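Local structure of L-lysine 6-oxidase (Marinomonas mediterranea, 3WEU) at residues D39-T44 / R186-G191; R487-E492 / T502-C507; V521-P526 / L572-Y577; V589-L594 / F645-R650. The protein oxidises the side-chain amine of free L-lysine with a cysteine tryptophylquinone cofactor, releasing ammonium and the hydrogen peroxide that makes it antibacterial. One frame throughout, in Å; residues are numbered along the deposited sequence.

Contact 1 of 4, residues D39-T44 / R186-G191; sequences DLKPTT and RTDSQG
S189 and D188 meet the backbone of D39 and L40 where a type I beta turn, D188 to G191, follows strand 181-187 of the large mixed sheet in the N-terminal part of the enzyme. An Asx turn shapes its start: D188 OD1 accepts the N-H of Q190 from above the carboxylate plane. The tight part of the contact is here. The backbone N-H of S189 gives a hydrogen bond to D39 O (3.1 Å, 152° at the hydrogen). The side chains of D39 and S189 lie beside each other, CB and CG against CB and OG, and L40 CB packs on D188 CB at 3.7 Å. L40 CD2 comes within 3.5 Å of T187 O, and its side chain crosses that of R186 at about a right angle; the guanidinium of R186 itself is bridged to D20. A water donates to both L40 O and D188 OD2, and R192 also forms a salt bridge with D188 OD2. The looser, partly exposed margin is built from longer side chains. K41, extended beyond CG, sets CE beside S189 OG, and its amine meets the end of Q190, itself held by R192 and D76. There K41 NZ stands above the plane of the Q190 amide, 57° out of it, and donates to Q190 OE1 at 2.5 Å, a short distance whose exact value deserves caution.

Contact 2 of 4, residues R487-E492 / T502-C507; sequences RDECEE and TKRMAC
A buried salt-bridge network joins the N-terminal end of the short helix 489-492 to the loop that leads on to helix 510-515. D488, E489, K503 and R504 make it up, and D488 is also the N-cap of the helix: its OD1 accepts the N-H of C490 at 2.8 Å. The two oxygens of E489 are divided between the two cations. OE1 receives K503 NZ at 2.7 Å and OE2 receives R504 NH1 at 2.8 Å, each on its syn lone pair, with both pairs of side chains meeting tip to tip. A bend at chi2 (-71°) sets CD of E489 where it can serve both. Its carboxylate stands nearly perpendicular to the guanidinium, 85° between planes. R504 NH2 turns to D488 OD1 at 3.0 Å in a weak bond of 126°, and a water bridges NH2 to D488 OD2. Outside the pair of segments, K503 has D500 as a second anionic partner and W96 in a cation-pi contact. Two cations thus face three carboxylates in a buried setting, which probably offsets the cost of desolvating them; the nearby positive groups and the helix N-terminus would be expected to favour ionised D488 and E489.

Contact 3 of 4, residues V521-P526 / L572-Y577; sequences VNFSEP and LPPAYY. With EDO (1,2-ethanediol), chain J.
N522 and F523 close on L572, P574 and A575 at the end of a two-stranded antiparallel ladder, in which V521 and Y576 are the hydrogen-bonded pair and N522 and A575 the non-hydrogen-bonded one. The side chain of N522 carries much of the contact. Its CB lies 3.2 Å from L572 O, and chi1 (168°) puts CG anti to the backbone N. ND2 then gives one hydrogen to L572 O at 2.8 Å, from above that carbonyl's plane, and the other to S524 OG at 2.9 Å; both acceptors lie near the amide plane, so the group is held against rotation. On the other branch, OD1 takes two N-H groups: E525 N in plane on a lone pair, S524 N from above the plane. This is an Asx turn and Asx motif that bends the chain just after the strand. F523 N donates to P574 O at 3.1 Å, in the plane of the carbonyl, and the F523 ring receives P574 CG over one face, offset toward the rim, in a CH-pi contact 4.3 Å from the centroid. P574 follows a cis peptide bond. Around the ladder, V521 packs on strand 400-402, whose K401 also binds the carbonyls of N522 and E525, while F523 and Y576 rest on L364 in a loop.

Contact 4 of 4, residues V589-L594 / F645-R650; sequences VLTGEL and FTETER
Two short strands from separate two-stranded antiparallel sheets touch at this buried junction: 588-590, paired with 609-611, and 645-648, paired with 631-634. The touching parts, 589-592 and 645-647, run 80° apart; one backbone bond joins them, the N-H of E647 pointing straight at L590 O (2.8 Å, 173°). G592 CA packs against T646 OG1 and donates a C-H...O contact to E647 O at 3.5 Å; with no side chain at G592, the two backbones can approach closely here. T646 OG1 itself donates to E647 O, while T646 CB lies 3.5 Å from L590 O and 3.6 Å from G592 CA. E647 crosses V589 at about a right angle, with CG and OE2 each 3.7 Å from V589 CG2. E647 OE1 forms a salt bridge with R614. Four waters bridge the two segments: one links L590 N to F645 O, another donates to E647 OE1 at 2.7 Å and accepts from G592 N, and two more connect E593 OE2 to the backbone of R650. Hydrophobic I632 and I610 flank V589. The result is a junction between two separate two-stranded antiparallel sheets, made by one main-chain bond and bridging waters.

The four contacts follow one another in series along the chain, and no two of them touch. Contacts 1 and 3 are the most distant, about 52 Å between centres and on opposite sides of the chain's centre; contacts 2 and 4 also straddle it, at about 37 Å. Contact 3 and contact 4 are nearest neighbours, about 10 Å between nearest atoms, and their strands 575-579 and 588-590 are consecutive. The tryptophylquinone residue W581 lies between those two strands, and its cross-link partner C516 just precedes contact 3. At the end of contact 3, Y577 OH meets a 1,2-ethanediol, probably from the crystallisation liquor, that W587 also holds.

Contact 1 of 4, residues D39-T44 / R186-G191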
loop_
_atom_site.group_PDB
_atom_site.type_symbol
_atom_site.label_atom_id
_atom_site.label_comp_id
_atom_site.label_asym_id
_atom_site.label_seq_id
_atom_site.Cartn_x
_atom_site.Cartn_y
_atom_site.Cartn_z
ATOM N N ASP A 39 14.332 0.212 -49.397
ATOM C CA ASP A 39 14.516 1.629 -49.623
ATOM C C ASP A 39 13.647 2.509 -48.701
ATOM O O ASP A 39 13.700 3.729 -48.842
ATOM C CB ASP A 39 14.157 1.998 -51.061
ATOM C CG ASP A 39 15.136 1.401 -52.102
ATOM O OD1 ASP A 39 16.252 1.093 -51.717
ATOM O OD2 ASP A 39 14.755 1.303 -53.283
ATOM N N LEU A 40 12.842 1.872 -47.836
ATOM C CA LEU A 40 11.938 2.536 -46.909
ATOM C C LEU A 40 10.813 3.328 -47.639
ATOM O O LEU A 40 10.314 4.328 -47.120
ATOM C CB LEU A 40 12.701 3.467 -45.990
ATOM C CG LEU A 40 13.366 2.918 -44.754
ATOM C CD1 LEU A 40 13.637 1.427 -44.680
ATOM C CD2 LEU A 40 14.457 3.810 -44.179
ATOM N N LYS A 41 10.375 2.826 -48.788
ATOM C CA LYS A 41 9.175 3.271 -49.434
ATOM C C LYS A 41 7.997 2.360 -49.059
ATOM O O LYS A 41 8.172 1.160 -48.928
ATOM C CB LYS A 41 9.361 3.270 -50.908
ATOM C CG LYS A 41 10.582 4.170 -51.159
ATOM C CD LYS A 41 10.880 4.288 -52.606
ATOM C CE LYS A 41 12.049 5.282 -52.735
ATOM N NZ LYS A 41 11.796 5.804 -54.070
ATOM N N PRO A 42 6.840 2.966 -48.844
ATOM C CA PRO A 42 5.669 2.212 -48.424
ATOM C C PRO A 42 5.286 1.226 -49.508
ATOM O O PRO A 42 5.391 1.560 -50.705
ATOM C CB PRO A 42 4.595 3.272 -48.260
ATOM C CG PRO A 42 5.154 4.544 -48.802
ATOM C CD PRO A 42 6.595 4.409 -48.961
ATOM N N THR A 43 4.903 0.020 -49.130
ATOM C CA THR A 43 4.499 -0.973 -50.091
ATOM C C THR A 43 2.994 -1.277 -49.920
ATOM O O THR A 43 2.187 -0.642 -50.541
ATOM C CB THR A 43 5.365 -2.218 -49.973
ATOM O OG1 THR A 43 5.438 -2.669 -48.624
ATOM C CG2 THR A 43 6.841 -1.904 -50.494
ATOM N N THR A 44 2.709 -2.273 -49.140
ATOM C CA THR A 44 1.372 -2.781 -48.855
ATOM C C THR A 44 1.005 -2.308 -47.483
ATOM O O THR A 44 1.882 -1.963 -46.692
ATOM C CB THR A 44 1.319 -4.321 -48.785
ATOM O OG1 THR A 44 1.995 -4.821 -47.598
ATOM C CG2 THR A 44 1.910 -4.958 -49.922
ATOM N N ARG A 186 15.524 8.569 -39.501
ATOM C CA ARG A 186 16.072 7.932 -40.678
ATOM C C ARG A 186 15.834 8.801 -41.900
ATOM O O ARG A 186 15.005 9.722 -41.869
ATOM C CB ARG A 186 15.410 6.595 -40.906
ATOM C CG ARG A 186 15.889 5.515 -40.009
ATOM C CD ARG A 186 15.053 4.257 -40.217
ATOM N NE ARG A 186 15.628 3.070 -39.554
ATOM C CZ ARG A 186 16.401 2.141 -40.131
ATOM N NH1 ARG A 186 16.833 2.243 -41.364
ATOM N NH2 ARG A 186 16.818 1.119 -39.421
ATOM N N THR A 187 16.478 8.439 -42.996
ATOM C CA THR A 187 16.098 8.870 -44.301
ATOM C C THR A 187 15.886 7.642 -45.137
ATOM O O THR A 187 16.452 6.590 -44.851
ATOM C CB THR A 187 17.109 9.741 -45.038
ATOM O OG1 THR A 187 18.362 9.043 -45.105
ATOM C CG2 THR A 187 17.223 11.160 -44.344
ATOM N N ASP A 188 15.089 7.806 -46.177
ATOM C CA ASP A 188 14.773 6.731 -47.124
ATOM C C ASP A 188 15.827 6.853 -48.227
ATOM O O ASP A 188 16.835 7.606 -48.066
ATOM C CB ASP A 188 13.326 6.765 -47.643
ATOM C CG ASP A 188 13.036 7.863 -48.629
ATOM O OD1 ASP A 188 13.909 8.724 -48.918
ATOM O OD2 ASP A 188 11.874 7.911 -49.117
ATOM N N SER A 189 15.669 6.064 -49.276
ATOM C CA SER A 189 16.662 6.010 -50.331
ATOM C C SER A 189 16.810 7.309 -51.123
ATOM O O SER A 189 17.762 7.460 -51.875
ATOM C CB SER A 189 16.430 4.806 -51.254
ATOM O OG SER A 189 15.303 5.017 -52.012
ATOM N N GLN A 190 15.871 8.242 -50.995
ATOM C CA GLN A 190 15.909 9.524 -51.695
ATOM C C GLN A 190 16.027 10.720 -50.776
ATOM O O GLN A 190 15.870 11.882 -51.218
ATOM C CB GLN A 190 14.666 9.682 -52.570
ATOM C CG GLN A 190 14.628 8.682 -53.727
ATOM C CD GLN A 190 13.357 8.726 -54.533
ATOM O OE1 GLN A 190 12.286 8.292 -54.104
ATOM N NE2 GLN A 190 13.466 9.254 -55.751
ATOM N N GLY A 191 16.331 10.483 -49.525
ATOM C CA GLY A 191 16.598 11.595 -48.614
ATOM C C GLY A 191 15.402 12.098 -47.824
ATOM O O GLY A 191 15.565 13.071 -47.040
HETATM O O HOH W 1 9.660 6.879 -47.969
#

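Contact 2 of 4, residues R487-E492 / T502-C507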
loop_
_atom_site.group_PDB
_atom_site.type_symbol
_atom_site.label_atom_id
_atom_site.label_comp_id
_atom_site.label_asym_id
_atom_site.label_seq_id
_atom_site.Cartn_x
_atom_site.Cartn_y
_atom_site.Cartn_z
ATOM N N ARG A 487 7.313 27.736 -19.106
ATOM C CA ARG A 487 6.730 28.584 -20.129
ATOM C C ARG A 487 5.453 27.951 -20.714
ATOM O O ARG A 487 5.504 26.830 -21.247
ATOM C CB ARG A 487 7.707 28.833 -21.277
ATOM C CG ARG A 487 7.160 29.648 -22.411
ATOM C CD ARG A 487 8.194 29.967 -23.473
ATOM N NE ARG A 487 7.676 30.769 -24.567
ATOM C CZ ARG A 487 6.977 30.257 -25.578
ATOM N NH1 ARG A 487 6.732 28.932 -25.576
ATOM N NH2 ARG A 487 6.515 31.020 -26.551
ATOM N N ASP A 488 4.351 28.679 -20.633
ATOM C CA ASP A 488 3.125 28.307 -21.330
ATOM C C ASP A 488 3.043 29.020 -22.667
ATOM O O ASP A 488 2.822 30.211 -22.770
ATOM C CB ASP A 488 1.922 28.645 -20.487
ATOM C CG ASP A 488 0.617 28.084 -21.077
ATOM O OD1 ASP A 488 0.651 27.562 -22.216
ATOM O OD2 ASP A 488 -0.409 28.150 -20.400
ATOM N N GLU A 489 3.232 28.258 -23.743
ATOM C CA GLU A 489 3.062 28.768 -25.059
ATOM C C GLU A 489 1.725 29.380 -25.342
ATOM O O GLU A 489 1.593 30.266 -26.210
ATOM C CB GLU A 489 3.317 27.638 -26.044
ATOM C CG GLU A 489 2.239 26.518 -26.070
ATOM C CD GLU A 489 2.207 25.596 -24.850
ATOM O OE1 GLU A 489 3.079 25.615 -23.911
ATOM O OE2 GLU A 489 1.271 24.741 -24.843
ATOM N N CYS A 490 0.673 28.895 -24.662
ATOM C CA CYS A 490 -0.635 29.575 -24.802
ATOM C C CYS A 490 -0.739 30.947 -24.133
ATOM O O CYS A 490 -1.531 31.762 -24.565
ATOM C CB CYS A 490 -1.741 28.710 -24.239
ATOM S SG CYS A 490 -1.881 27.153 -25.213
ATOM N N GLU A 491 0.005 31.142 -23.070
ATOM C CA GLU A 491 0.095 32.443 -22.398
ATOM C C GLU A 491 0.997 33.413 -23.165
ATOM O O GLU A 491 0.597 34.546 -23.447
ATOM C CB GLU A 491 0.612 32.268 -20.970
ATOM C CG GLU A 491 0.790 33.601 -20.281
ATOM C CD GLU A 491 1.121 33.434 -18.835
ATOM O OE1 GLU A 491 1.378 32.305 -18.414
ATOM O OE2 GLU A 491 1.127 34.438 -18.115
ATOM N N GLU A 492 2.179 32.995 -23.563
ATOM C CA GLU A 492 3.097 33.946 -24.282
ATOM C C GLU A 492 2.763 34.226 -25.675
ATOM O O GLU A 492 3.117 35.287 -26.147
ATOM C CB GLU A 492 4.535 33.433 -24.279
ATOM C CG GLU A 492 4.998 33.020 -22.912
ATOM C CD GLU A 492 4.790 34.112 -21.859
ATOM O OE1 GLU A 492 4.836 35.304 -22.178
ATOM O OE2 GLU A 492 4.531 33.761 -20.701
ATOM N N THR A 502 2.700 17.761 -26.017
ATOM C CA THR A 502 2.346 16.560 -25.243
ATOM C C THR A 502 2.482 16.725 -23.736
ATOM O O THR A 502 2.162 15.840 -22.964
ATOM C CB THR A 502 3.151 15.322 -25.695
ATOM O OG1 THR A 502 4.569 15.547 -25.552
ATOM C CG2 THR A 502 2.769 14.971 -27.205
ATOM N N LYS A 503 2.961 17.861 -23.265
ATOM C CA LYS A 503 3.343 17.906 -21.862
ATOM C C LYS A 503 2.191 17.823 -20.904
ATOM O O LYS A 503 2.375 17.398 -19.744
ATOM C CB LYS A 503 4.143 19.174 -21.570
ATOM C CG LYS A 503 3.371 20.439 -21.737
ATOM C CD LYS A 503 4.293 21.639 -21.799
ATOM C CE LYS A 503 3.530 22.924 -22.139
ATOM N NZ LYS A 503 4.386 24.162 -21.981
ATOM N N ARG A 504 1.023 18.244 -21.334
ATOM C CA ARG A 504 -0.149 18.248 -20.458
ATOM C C ARG A 504 -0.733 16.875 -20.178
ATOM O O ARG A 504 -1.495 16.681 -19.219
ATOM C CB ARG A 504 -1.238 19.140 -21.068
ATOM C CG ARG A 504 -0.871 20.603 -20.954
ATOM C CD ARG A 504 -1.871 21.412 -21.733
ATOM N NE ARG A 504 -1.660 22.859 -21.601
ATOM C CZ ARG A 504 -0.733 23.530 -22.261
ATOM N NH1 ARG A 504 0.119 22.872 -23.082
ATOM N NH2 ARG A 504 -0.619 24.843 -22.075
ATOM N N MET A 505 -0.386 15.895 -21.018
ATOM C CA MET A 505 -0.983 14.578 -20.959
ATOM C C MET A 505 -0.477 13.841 -19.725
ATOM O O MET A 505 0.477 14.286 -19.063
ATOM C CB MET A 505 -0.643 13.749 -22.208
ATOM C CG MET A 505 -0.826 14.440 -23.547
ATOM S SD MET A 505 -2.395 15.316 -23.714
ATOM C CE MET A 505 -3.437 13.913 -24.042
ATOM N N ALA A 506 -1.100 12.704 -19.419
ATOM C CA ALA A 506 -0.688 11.977 -18.233
ATOM C C ALA A 506 0.756 11.535 -18.334
ATOM O O ALA A 506 1.301 11.233 -19.409
ATOM C CB ALA A 506 -1.580 10.778 -17.963
ATOM N N CYS A 507 1.375 11.513 -17.169
ATOM C CA CYS A 507 2.774 11.103 -16.995
ATOM C C CYS A 507 2.843 9.993 -15.980
ATOM O O CYS A 507 2.762 10.251 -14.741
ATOM C CB CYS A 507 3.572 12.307 -16.539
ATOM S SG CYS A 507 5.338 11.925 -16.545
HETATM O O HOH W 2 -2.557 26.853 -21.307
#

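Contact 3 of 4, residues V521-P526 / L572-Y577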
loop_
_atom_site.group_PDB
_atom_site.type_symbol
_atom_site.label_atom_id
_atom_site.label_comp_id
_atom_site.label_asym_id
_atom_site.label_seq_id
_atom_site.Cartn_x
_atom_site.Cartn_y
_atom_site.Cartn_z
ATOM N N VAL A 521 -21.719 9.641 -15.696
ATOM C CA VAL A 521 -21.895 11.114 -15.717
ATOM C C VAL A 521 -23.302 11.515 -15.227
ATOM O O VAL A 521 -24.347 11.094 -15.761
ATOM C CB VAL A 521 -21.686 11.691 -17.134
ATOM C CG1 VAL A 521 -21.626 13.202 -17.079
ATOM C CG2 VAL A 521 -20.405 11.092 -17.774
ATOM N N ASN A 522 -23.327 12.354 -14.189
ATOM C CA ASN A 522 -24.573 12.850 -13.636
ATOM C C ASN A 522 -25.290 13.658 -14.724
ATOM O O ASN A 522 -24.632 14.460 -15.429
ATOM C CB ASN A 522 -24.299 13.814 -12.455
ATOM C CG ASN A 522 -25.539 14.559 -12.069
ATOM O OD1 ASN A 522 -25.776 15.658 -12.522
ATOM N ND2 ASN A 522 -26.413 13.885 -11.379
ATOM N N PHE A 523 -26.610 13.577 -14.783
ATOM C CA PHE A 523 -27.293 14.425 -15.736
ATOM C C PHE A 523 -28.455 15.259 -15.145
ATOM O O PHE A 523 -29.349 15.685 -15.863
ATOM C CB PHE A 523 -27.753 13.631 -16.926
ATOM C CG PHE A 523 -28.650 12.474 -16.613
ATOM C CD1 PHE A 523 -30.010 12.598 -16.735
ATOM C CD2 PHE A 523 -28.132 11.215 -16.345
ATOM C CE1 PHE A 523 -30.879 11.526 -16.530
ATOM C CE2 PHE A 523 -28.993 10.133 -16.115
ATOM C CZ PHE A 523 -30.366 10.291 -16.191
ATOM N N SER A 524 -28.435 15.490 -13.856
ATOM C CA SER A 524 -29.569 16.176 -13.175
ATOM C C SER A 524 -29.185 17.548 -12.689
ATOM O O SER A 524 -30.032 18.416 -12.519
ATOM C CB SER A 524 -30.066 15.368 -11.980
ATOM O OG SER A 524 -29.035 15.160 -11.039
ATOM N N GLU A 525 -27.910 17.770 -12.418
ATOM C CA GLU A 525 -27.453 19.043 -11.826
ATOM C C GLU A 525 -26.269 19.526 -12.644
ATOM O O GLU A 525 -25.148 18.973 -12.547
ATOM C CB GLU A 525 -26.999 18.850 -10.376
ATOM C CG GLU A 525 -28.177 18.638 -9.408
ATOM C CD GLU A 525 -28.930 19.957 -9.174
ATOM O OE1 GLU A 525 -28.527 21.032 -9.677
ATOM O OE2 GLU A 525 -29.980 19.852 -8.583
ATOM N N PRO A 526 -26.490 20.583 -13.439
ATOM C CA PRO A 526 -25.467 21.005 -14.388
ATOM C C PRO A 526 -24.118 21.332 -13.786
ATOM O O PRO A 526 -23.075 21.169 -14.450
ATOM C CB PRO A 526 -26.073 22.270 -14.970
ATOM C CG PRO A 526 -27.573 21.966 -15.008
ATOM C CD PRO A 526 -27.827 21.174 -13.739
ATOM N N LEU A 572 -22.766 11.720 -8.985
ATOM C CA LEU A 572 -24.085 11.959 -8.424
ATOM C C LEU A 572 -25.142 11.251 -9.238
ATOM O O LEU A 572 -25.247 11.511 -10.427
ATOM C CB LEU A 572 -24.415 13.443 -8.382
ATOM C CG LEU A 572 -25.750 13.808 -7.741
ATOM C CD1 LEU A 572 -25.692 13.509 -6.203
ATOM C CD2 LEU A 572 -26.091 15.232 -8.047
ATOM N N PRO A 573 -25.938 10.382 -8.633
ATOM C CA PRO A 573 -27.074 9.825 -9.383
ATOM C C PRO A 573 -28.122 10.902 -9.627
ATOM O O PRO A 573 -28.218 11.795 -8.804
ATOM C CB PRO A 573 -27.653 8.824 -8.444
ATOM C CG PRO A 573 -26.624 8.580 -7.406
ATOM C CD PRO A 573 -25.865 9.821 -7.265
ATOM N N PRO A 574 -28.905 10.832 -10.699
ATOM C CA PRO A 574 -28.859 9.767 -11.684
ATOM C C PRO A 574 -27.771 10.025 -12.717
ATOM O O PRO A 574 -27.439 11.196 -13.031
ATOM C CB PRO A 574 -30.264 9.813 -12.320
ATOM C CG PRO A 574 -30.560 11.291 -12.286
ATOM C CD PRO A 574 -30.053 11.723 -10.909
ATOM N N ALA A 575 -27.159 8.940 -13.206
ATOM C CA ALA A 575 -26.022 9.103 -14.068
ATOM C C ALA A 575 -26.118 8.221 -15.283
ATOM O O ALA A 575 -26.893 7.242 -15.285
ATOM C CB ALA A 575 -24.749 8.808 -13.347
ATOM N N TYR A 576 -25.335 8.586 -16.301
ATOM C CA TYR A 576 -25.358 7.893 -17.611
ATOM C C TYR A 576 -23.989 7.377 -17.993
ATOM O O TYR A 576 -22.978 8.043 -17.848
ATOM C CB TYR A 576 -25.892 8.847 -18.710
ATOM C CG TYR A 576 -26.366 8.121 -19.953
ATOM C CD1 TYR A 576 -27.655 7.575 -20.016
ATOM C CD2 TYR A 576 -25.530 7.946 -21.024
ATOM C CE1 TYR A 576 -28.087 6.938 -21.144
ATOM C CE2 TYR A 576 -25.952 7.270 -22.159
ATOM C CZ TYR A 576 -27.231 6.765 -22.194
ATOM O OH TYR A 576 -27.663 6.113 -23.297
ATOM N N TYR A 577 -23.980 6.130 -18.457
ATOM C CA TYR A 577 -22.764 5.452 -18.909
ATOM C C TYR A 577 -22.286 5.973 -20.225
ATOM O O TYR A 577 -23.004 5.831 -21.271
ATOM C CB TYR A 577 -23.128 3.963 -19.045
ATOM C CG TYR A 577 -22.016 2.985 -19.271
ATOM C CD1 TYR A 577 -21.354 2.387 -18.196
ATOM C CD2 TYR A 577 -21.677 2.584 -20.552
ATOM C CE1 TYR A 577 -20.357 1.474 -18.391
ATOM C CE2 TYR A 577 -20.691 1.624 -20.748
ATOM C CZ TYR A 577 -20.050 1.087 -19.658
ATOM O OH TYR A 577 -19.127 0.110 -19.840
HETATM C C1 EDO J . -16.871 -3.243 -17.388
HETATM O O1 EDO J . -15.903 -3.336 -18.430
HETATM C C2 EDO J . -18.065 -2.502 -18.000
HETATM O O2 EDO J . -17.828 -1.077 -17.996
#

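Contact 4 of 4, residues V589-L594 / F645-R650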
loop_
_atom_site.group_PDB
_atom_site.type_symbol
_atom_site.label_atom_id
_atom_site.label_comp_id
_atom_site.label_asym_id
_atom_site.label_seq_id
_atom_site.Cartn_x
_atom_site.Cartn_y
_atom_site.Cartn_z
ATOM N N VAL A 589 -15.526 -5.053 -27.475
ATOM C CA VAL A 589 -14.956 -5.552 -28.739
ATOM C C VAL A 589 -15.263 -7.007 -28.946
ATOM O O VAL A 589 -15.597 -7.730 -27.975
ATOM C CB VAL A 589 -13.434 -5.342 -28.793
ATOM C CG1 VAL A 589 -13.083 -3.877 -28.767
ATOM C CG2 VAL A 589 -12.707 -6.116 -27.720
ATOM N N LEU A 590 -15.144 -7.460 -30.203
ATOM C CA LEU A 590 -15.469 -8.852 -30.569
ATOM C C LEU A 590 -14.224 -9.696 -30.549
ATOM O O LEU A 590 -13.149 -9.263 -31.052
ATOM C CB LEU A 590 -16.112 -8.882 -31.971
ATOM C CG LEU A 590 -17.393 -8.066 -32.174
ATOM C CD1 LEU A 590 -17.878 -8.301 -33.608
ATOM C CD2 LEU A 590 -18.433 -8.579 -31.182
ATOM N N THR A 591 -14.322 -10.886 -29.942
ATOM C CA THR A 591 -13.260 -11.811 -29.995
ATOM C C THR A 591 -13.072 -12.281 -31.414
ATOM O O THR A 591 -14.032 -12.502 -32.159
ATOM C CB THR A 591 -13.509 -13.049 -29.112
ATOM O OG1 THR A 591 -14.819 -13.545 -29.442
ATOM C CG2 THR A 591 -13.460 -12.683 -27.686
ATOM N N GLY A 592 -11.813 -12.521 -31.739
ATOM C CA GLY A 592 -11.367 -12.796 -33.109
ATOM C C GLY A 592 -10.654 -14.135 -33.435
ATOM O O GLY A 592 -10.292 -14.367 -34.586
ATOM N N GLU A 593 -10.318 -14.956 -32.430
ATOM C CA GLU A 593 -9.529 -16.188 -32.706
ATOM C C GLU A 593 -10.493 -17.209 -33.334
ATOM O O GLU A 593 -11.441 -17.605 -32.711
ATOM C CB GLU A 593 -8.934 -16.715 -31.399
ATOM C CG GLU A 593 -7.997 -15.682 -30.724
ATOM C CD GLU A 593 -6.725 -15.382 -31.463
ATOM O OE1 GLU A 593 -6.368 -16.173 -32.398
ATOM O OE2 GLU A 593 -6.090 -14.347 -31.144
ATOM N N LEU A 594 -10.198 -17.626 -34.558
ATOM C CA LEU A 594 -11.005 -18.520 -35.330
ATOM C C LEU A 594 -10.386 -19.915 -35.405
ATOM O O LEU A 594 -10.963 -20.779 -35.973
ATOM C CB LEU A 594 -11.097 -17.974 -36.744
ATOM C CG LEU A 594 -11.801 -16.622 -36.883
ATOM C CD1 LEU A 594 -11.819 -16.212 -38.362
ATOM C CD2 LEU A 594 -13.195 -16.762 -36.391
ATOM N N PHE A 645 -15.079 -6.129 -37.662
ATOM C CA PHE A 645 -13.929 -5.810 -36.857
ATOM C C PHE A 645 -13.864 -6.703 -35.632
ATOM O O PHE A 645 -14.855 -6.850 -34.872
ATOM C CB PHE A 645 -14.025 -4.377 -36.329
ATOM C CG PHE A 645 -13.685 -3.307 -37.307
ATOM C CD1 PHE A 645 -14.593 -2.839 -38.225
ATOM C CD2 PHE A 645 -12.416 -2.771 -37.310
ATOM C CE1 PHE A 645 -14.236 -1.816 -39.121
ATOM C CE2 PHE A 645 -12.066 -1.753 -38.171
ATOM C CZ PHE A 645 -12.987 -1.253 -39.047
ATOM N N THR A 646 -12.729 -7.295 -35.405
ATOM C CA THR A 646 -12.491 -8.036 -34.223
ATOM C C THR A 646 -11.117 -7.726 -33.661
ATOM O O THR A 646 -10.225 -7.135 -34.322
ATOM C CB THR A 646 -12.484 -9.601 -34.446
ATOM O OG1 THR A 646 -11.315 -9.981 -35.151
ATOM C CG2 THR A 646 -13.666 -10.083 -35.260
ATOM N N GLU A 647 -10.901 -8.204 -32.429
ATOM C CA GLU A 647 -9.555 -8.258 -31.861
ATOM C C GLU A 647 -8.677 -9.099 -32.786
ATOM O O GLU A 647 -9.113 -10.130 -33.328
ATOM C CB GLU A 647 -9.551 -9.033 -30.512
ATOM C CG GLU A 647 -10.065 -8.191 -29.360
ATOM C CD GLU A 647 -9.841 -8.799 -28.011
ATOM O OE1 GLU A 647 -9.862 -10.029 -27.929
ATOM O OE2 GLU A 647 -9.624 -8.023 -27.077
ATOM N N THR A 648 -7.432 -8.682 -32.917
ATOM C CA THR A 648 -6.362 -9.478 -33.549
ATOM C C THR A 648 -5.097 -9.244 -32.674
ATOM O O THR A 648 -4.940 -8.144 -32.077
ATOM C CB THR A 648 -6.079 -8.997 -35.016
ATOM O OG1 THR A 648 -5.662 -7.622 -35.043
ATOM C CG2 THR A 648 -7.343 -9.138 -35.926
ATOM N N GLU A 649 -4.198 -10.227 -32.665
ATOM C CA GLU A 649 -2.859 -10.076 -32.128
ATOM C C GLU A 649 -2.803 -9.765 -30.613
ATOM O O GLU A 649 -1.780 -9.271 -30.095
ATOM C CB GLU A 649 -2.058 -9.051 -32.913
ATOM C CG GLU A 649 -1.887 -9.400 -34.383
ATOM C CD GLU A 649 -0.909 -8.469 -35.072
ATOM O OE1 GLU A 649 0.313 -8.571 -34.756
ATOM O OE2 GLU A 649 -1.365 -7.631 -35.915
ATOM N N ARG A 650 -3.827 -10.188 -29.879
ATOM C CA ARG A 650 -3.781 -10.058 -28.393
ATOM C C ARG A 650 -2.774 -11.065 -27.883
ATOM O O ARG A 650 -2.713 -12.160 -28.406
ATOM C CB ARG A 650 -5.157 -10.357 -27.772
ATOM C CG ARG A 650 -5.304 -9.727 -26.391
ATOM C CD ARG A 650 -6.597 -10.049 -25.685
ATOM N NE ARG A 650 -6.971 -8.986 -24.750
ATOM C CZ ARG A 650 -7.042 -9.080 -23.413
ATOM N NH1 ARG A 650 -6.853 -10.209 -22.759
ATOM N NH2 ARG A 650 -7.347 -8.007 -22.729
HETATM O O HOH W 3 -14.558 -5.539 -32.374
HETATM O O HOH W 4 -9.576 -12.205 -29.478
HETATM O O HOH W 5 -6.701 -11.556 -30.632
HETATM O O HOH W 6 -3.523 -13.242 -30.827
#